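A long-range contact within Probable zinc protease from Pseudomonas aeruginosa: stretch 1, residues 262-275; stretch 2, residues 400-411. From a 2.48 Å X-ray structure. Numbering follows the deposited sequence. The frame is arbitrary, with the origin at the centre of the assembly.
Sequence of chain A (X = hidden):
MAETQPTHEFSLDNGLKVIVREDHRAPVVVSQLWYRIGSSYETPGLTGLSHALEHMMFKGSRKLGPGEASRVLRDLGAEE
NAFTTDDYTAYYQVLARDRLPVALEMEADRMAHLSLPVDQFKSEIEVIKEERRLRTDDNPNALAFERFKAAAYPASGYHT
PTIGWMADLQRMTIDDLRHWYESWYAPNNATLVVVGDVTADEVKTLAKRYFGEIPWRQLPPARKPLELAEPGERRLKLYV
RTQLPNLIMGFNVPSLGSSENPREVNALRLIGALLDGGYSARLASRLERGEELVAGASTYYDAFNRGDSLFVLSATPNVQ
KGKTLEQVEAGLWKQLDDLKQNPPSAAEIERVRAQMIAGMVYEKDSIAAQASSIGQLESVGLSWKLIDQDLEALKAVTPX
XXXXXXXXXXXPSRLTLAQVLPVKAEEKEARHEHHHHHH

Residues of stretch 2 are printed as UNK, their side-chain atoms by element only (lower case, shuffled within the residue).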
# COMPACT_ATOMS: atom_id res chain seq x y z
N PRO A 262 22.37 -13.69 7.47
CA PRO A 262 21.56 -14.89 7.35
C PRO A 262 21.42 -15.62 8.64
O PRO A 262 20.49 -16.37 8.77
CB PRO A 262 22.36 -15.72 6.38
CG PRO A 262 22.96 -14.72 5.49
CD PRO A 262 23.10 -13.44 6.23
N ARG A 263 22.35 -15.45 9.57
CA ARG A 263 22.29 -16.19 10.81
C ARG A 263 21.06 -15.85 11.60
O ARG A 263 20.46 -16.70 12.17
CB ARG A 263 23.54 -15.97 11.65
CG ARG A 263 23.56 -16.76 12.94
CD ARG A 263 24.14 -18.15 12.78
NE ARG A 263 25.45 -18.15 12.16
CZ ARG A 263 26.59 -18.15 12.83
NH1 ARG A 263 26.58 -18.15 14.13
NH2 ARG A 263 27.74 -18.14 12.20
N GLU A 264 20.71 -14.58 11.64
CA GLU A 264 19.57 -14.15 12.40
C GLU A 264 18.28 -14.73 11.84
O GLU A 264 17.39 -15.07 12.57
CB GLU A 264 19.54 -12.64 12.55
CG GLU A 264 18.75 -11.92 11.49
CD GLU A 264 19.18 -10.50 11.29
OE1 GLU A 264 19.50 -9.83 12.27
OE2 GLU A 264 19.21 -10.06 10.14
N VAL A 265 18.19 -14.85 10.52
CA VAL A 265 17.03 -15.43 9.91
C VAL A 265 16.91 -16.87 10.33
O VAL A 265 15.85 -17.32 10.66
CB VAL A 265 17.13 -15.39 8.39
CG1 VAL A 265 15.98 -16.12 7.74
CG2 VAL A 265 17.13 -13.97 7.90
N ASN A 266 17.98 -17.60 10.24
CA ASN A 266 17.95 -18.98 10.56
C ASN A 266 17.64 -19.19 12.01
O ASN A 266 17.05 -20.17 12.39
CB ASN A 266 19.21 -19.67 10.11
CG ASN A 266 19.31 -19.75 8.62
OD1 ASN A 266 18.33 -19.65 7.94
ND2 ASN A 266 20.48 -19.92 8.13
N ALA A 267 18.05 -18.24 12.82
CA ALA A 267 17.71 -18.19 14.21
C ALA A 267 16.22 -17.99 14.41
O ALA A 267 15.65 -18.54 15.29
CB ALA A 267 18.48 -17.12 14.90
N LEU A 268 15.62 -17.19 13.58
CA LEU A 268 14.19 -17.04 13.60
C LEU A 268 13.40 -18.29 13.22
O LEU A 268 12.37 -18.56 13.78
CB LEU A 268 13.77 -15.84 12.77
CG LEU A 268 14.06 -14.53 13.44
CD1 LEU A 268 13.83 -13.40 12.49
CD2 LEU A 268 13.23 -14.35 14.68
N ARG A 269 13.89 -19.04 12.26
CA ARG A 269 13.25 -20.26 11.87
C ARG A 269 13.26 -21.24 13.00
O ARG A 269 12.29 -21.88 13.28
CB ARG A 269 13.97 -20.83 10.67
CG ARG A 269 14.28 -19.76 9.66
CD ARG A 269 15.04 -20.29 8.48
NE ARG A 269 14.55 -21.56 8.01
CZ ARG A 269 15.21 -22.34 7.17
NH1 ARG A 269 16.37 -21.98 6.73
NH2 ARG A 269 14.70 -23.47 6.79
N LEU A 270 14.40 -21.33 13.65
CA LEU A 270 14.59 -22.17 14.79
C LEU A 270 13.68 -21.75 15.93
O LEU A 270 13.18 -22.57 16.64
CB LEU A 270 16.05 -22.14 15.21
CG LEU A 270 16.99 -23.31 15.00
CD1 LEU A 270 16.38 -24.61 15.44
CD2 LEU A 270 17.41 -23.44 13.56
N ILE A 271 13.47 -20.46 16.11
CA ILE A 271 12.59 -20.00 17.17
C ILE A 271 11.17 -20.46 16.96
O ILE A 271 10.50 -20.80 17.90
CB ILE A 271 12.67 -18.48 17.38
CG1 ILE A 271 13.93 -18.11 18.12
CG2 ILE A 271 11.54 -17.94 18.21
CD1 ILE A 271 14.35 -16.70 17.89
N GLY A 272 10.72 -20.47 15.72
CA GLY A 272 9.40 -20.95 15.46
C GLY A 272 9.23 -22.39 15.84
O GLY A 272 8.25 -22.77 16.37
N ALA A 273 10.22 -23.18 15.53
CA ALA A 273 10.23 -24.57 15.84
C ALA A 273 10.22 -24.82 17.33
O ALA A 273 9.60 -25.73 17.80
CB ALA A 273 11.38 -25.25 15.16
N LEU A 274 10.94 -24.01 18.06
CA LEU A 274 10.95 -24.09 19.49
C LEU A 274 9.60 -23.79 20.09
O LEU A 274 9.26 -24.31 21.11
CB LEU A 274 11.95 -23.11 20.06
CG LEU A 274 13.42 -23.44 20.03
CD1 LEU A 274 14.19 -22.16 20.17
CD2 LEU A 274 13.82 -24.42 21.12
N LEU A 275 8.92 -22.82 19.56
CA LEU A 275 7.60 -22.48 20.01
C LEU A 275 6.44 -23.41 19.64
O LEU A 275 5.62 -23.75 20.47
CB LEU A 275 7.31 -21.04 19.65
CG LEU A 275 8.25 -20.03 20.30
CD1 LEU A 275 8.19 -18.72 19.59
CD2 LEU A 275 7.91 -19.83 21.74
N UNK A 400 23.05 -18.62 21.53
CA UNK A 400 23.27 -17.20 21.58
C UNK A 400 22.61 -16.45 20.43
O UNK A 400 22.09 -15.40 20.61
o UNK A 400 26.48 -18.26 22.65
c UNK A 400 25.37 -17.73 22.81
c UNK A 400 24.75 -16.94 21.69
o UNK A 400 24.72 -17.83 23.87
N UNK A 401 22.65 -17.03 19.25
CA UNK A 401 22.04 -16.43 18.09
C UNK A 401 20.56 -16.29 18.32
O UNK A 401 19.95 -15.32 17.94
o UNK A 401 24.00 -18.19 15.71
o UNK A 401 24.15 -16.17 16.42
c UNK A 401 22.22 -17.34 16.90
c UNK A 401 23.55 -17.23 16.30
N UNK A 402 20.00 -17.32 18.90
CA UNK A 402 18.60 -17.35 19.14
C UNK A 402 18.23 -16.27 20.10
O UNK A 402 17.30 -15.54 19.86
c UNK A 402 18.21 -19.72 18.56
c UNK A 402 17.76 -21.08 18.98
c UNK A 402 16.83 -18.73 20.32
c UNK A 402 18.20 -18.72 19.69
N UNK A 403 18.95 -16.16 21.20
CA UNK A 403 18.60 -15.17 22.20
C UNK A 403 18.73 -13.80 21.59
O UNK A 403 17.92 -12.96 21.79
o UNK A 403 21.76 -14.47 25.52
c UNK A 403 19.43 -15.34 23.47
n UNK A 403 19.82 -14.28 26.56
c UNK A 403 19.84 -14.07 24.20
c UNK A 403 20.56 -14.30 25.48
N UNK A 404 19.78 -13.60 20.83
CA UNK A 404 19.98 -12.33 20.19
C UNK A 404 18.90 -11.95 19.23
O UNK A 404 18.49 -10.83 19.21
c UNK A 404 21.31 -12.36 19.47
n UNK A 404 21.36 -11.37 16.22
c UNK A 404 22.48 -10.58 16.79
c UNK A 404 22.97 -11.14 18.10
c UNK A 404 21.90 -11.02 19.17
N UNK A 405 18.44 -12.86 18.41
CA UNK A 405 17.36 -12.56 17.49
C UNK A 405 16.09 -12.20 18.21
O UNK A 405 15.39 -11.32 17.79
c UNK A 405 17.13 -13.69 16.53
N UNK A 406 15.79 -12.91 19.28
CA UNK A 406 14.60 -12.65 20.07
C UNK A 406 14.59 -11.30 20.70
O UNK A 406 13.58 -10.68 20.81
c UNK A 406 14.41 -13.70 21.12
N UNK A 407 15.74 -10.87 21.18
CA UNK A 407 15.84 -9.57 21.77
C UNK A 407 15.63 -8.50 20.77
O UNK A 407 15.11 -7.46 21.07
c UNK A 407 17.41 -10.07 23.69
n UNK A 407 19.37 -8.83 24.33
c UNK A 407 19.00 -8.23 25.44
n UNK A 407 19.46 -7.01 25.73
n UNK A 407 18.18 -8.85 26.28
c UNK A 407 17.19 -9.37 22.39
c UNK A 407 18.89 -10.14 23.95
N UNK A 408 16.18 -8.71 19.60
CA UNK A 408 16.09 -7.78 18.53
C UNK A 408 14.70 -7.62 17.98
O UNK A 408 14.26 -6.54 17.78
o UNK A 408 18.35 -8.32 18.01
c UNK A 408 17.07 -8.18 17.43
c UNK A 408 17.16 -7.16 16.37
N UNK A 409 14.03 -8.72 17.71
CA UNK A 409 12.81 -8.66 16.95
C UNK A 409 11.48 -8.69 17.66
O UNK A 409 10.53 -8.17 17.16
c UNK A 409 13.95 -9.33 14.87
c UNK A 409 12.86 -9.65 15.82
c UNK A 409 15.98 -8.73 13.14
c UNK A 409 14.87 -7.97 13.16
c UNK A 409 15.09 -10.08 14.84
c UNK A 409 13.86 -8.27 14.03
o UNK A 409 16.99 -8.44 12.29
c UNK A 409 16.10 -9.79 13.97
N UNK A 410 11.43 -9.28 18.83
CA UNK A 410 10.19 -9.35 19.52
C UNK A 410 9.97 -8.13 20.36
O UNK A 410 9.80 -8.20 21.52
c UNK A 410 10.80 -12.98 19.96
c UNK A 410 10.12 -10.62 20.33
c UNK A 410 10.19 -11.86 19.50
c UNK A 410 9.72 -12.96 17.45
c UNK A 410 10.87 -14.10 19.17
c UNK A 410 10.33 -14.09 17.91
c UNK A 410 9.65 -11.87 18.24
N UNK A 411 9.92 -6.99 19.71
CA UNK A 411 9.72 -5.74 20.36
C UNK A 411 8.37 -5.21 19.98
O UNK A 411 7.89 -5.50 18.92
o UNK A 411 10.51 -4.37 18.56
c UNK A 411 12.09 -5.35 19.94
c UNK A 411 10.77 -4.75 19.90

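Position 400 has two side-chain carbons, the second carrying two oxygens, and lies out of reach of stretch 1: Asp 400, exposed, where a charge costs little.

Position 401 has the same build, but its CB points toward stretch 1 and one oxygen lies 3.0 Å from Arg 263 NH1. This is Asp 401; the N-H...O angle of 177° makes Arg 263 NH1 to Asp 401 OD2 a nearly linear hydrogen bond within a salt bridge.

Position 402 has four carbons, forked at the first, with one arm two carbons long. The short arm lies 3.7 Å from Ile 271 CG1, and the end of the long arm 3.9 Å from Leu 274 CD1. This is Ile 402, a knob among Ala 267, Leu 270, Ile 271 and Leu 274; a branched apolar chain suits this buried hollow.

Position 403 shows three carbons, the third bearing one oxygen and one nitrogen. Gln 403 points away from stretch 1, leaving its polar amide clear of the apolar packing.

Position 404 is a row of four carbons ending in a nitrogen 4.3 Å from Glu 264 CB. Lys 404 starts sideways, yet its end comes nearer, and its charge suits an exposed site.

Position 405 has a single carbon, 4.0 Å from Ala 267 CB and nestled among Glu 264, Ala 267, Leu 268 and Ile 271. In Ala 405, a small residue faces another small one.

Position 406, again one carbon, lies 4.4 Å from Ile 271 CD1: Ala 406, at the margin of the apolar patch.

Position 407 has three carbons, a nitrogen, then a carbon with two more nitrogens. Arg 407 is out of reach, its charged guanidinium in solvent.

Position 408 has one carbon carrying an oxygen and a carbon: Thr 408. Its OG1 donates to Lys 404 O at 2.8 Å, satisfying the hydroxyl within its own helix.

Position 409 has one carbon, then a six-carbon ring that meets Leu 268 and bears an oxygen 2.9 Å from Glu 264 OE1. This is Tyr 409, whose OH donates a weak hydrogen bond to that carboxylate.

Position 410 is a similar ring without oxygen, its edge 4.0 Å from Ile 271 CG2 through one carbon. Phe 410, just past the helix, adds apolar surface.

Position 411, one carbon bearing oxygen and carbon, is Thr 411, out of reach; its hydroxyl bonds just outside the stretch.

The contact is thus a perpendicular helix crossing, with axes 8.6 Å apart. Ile 402 and Ala 405 interlock with stretch 1, while polar links from Asp 401 and Tyr 409 supplement the apolar packing.

Stretch 2 400-411: DDIQKAARTYFT
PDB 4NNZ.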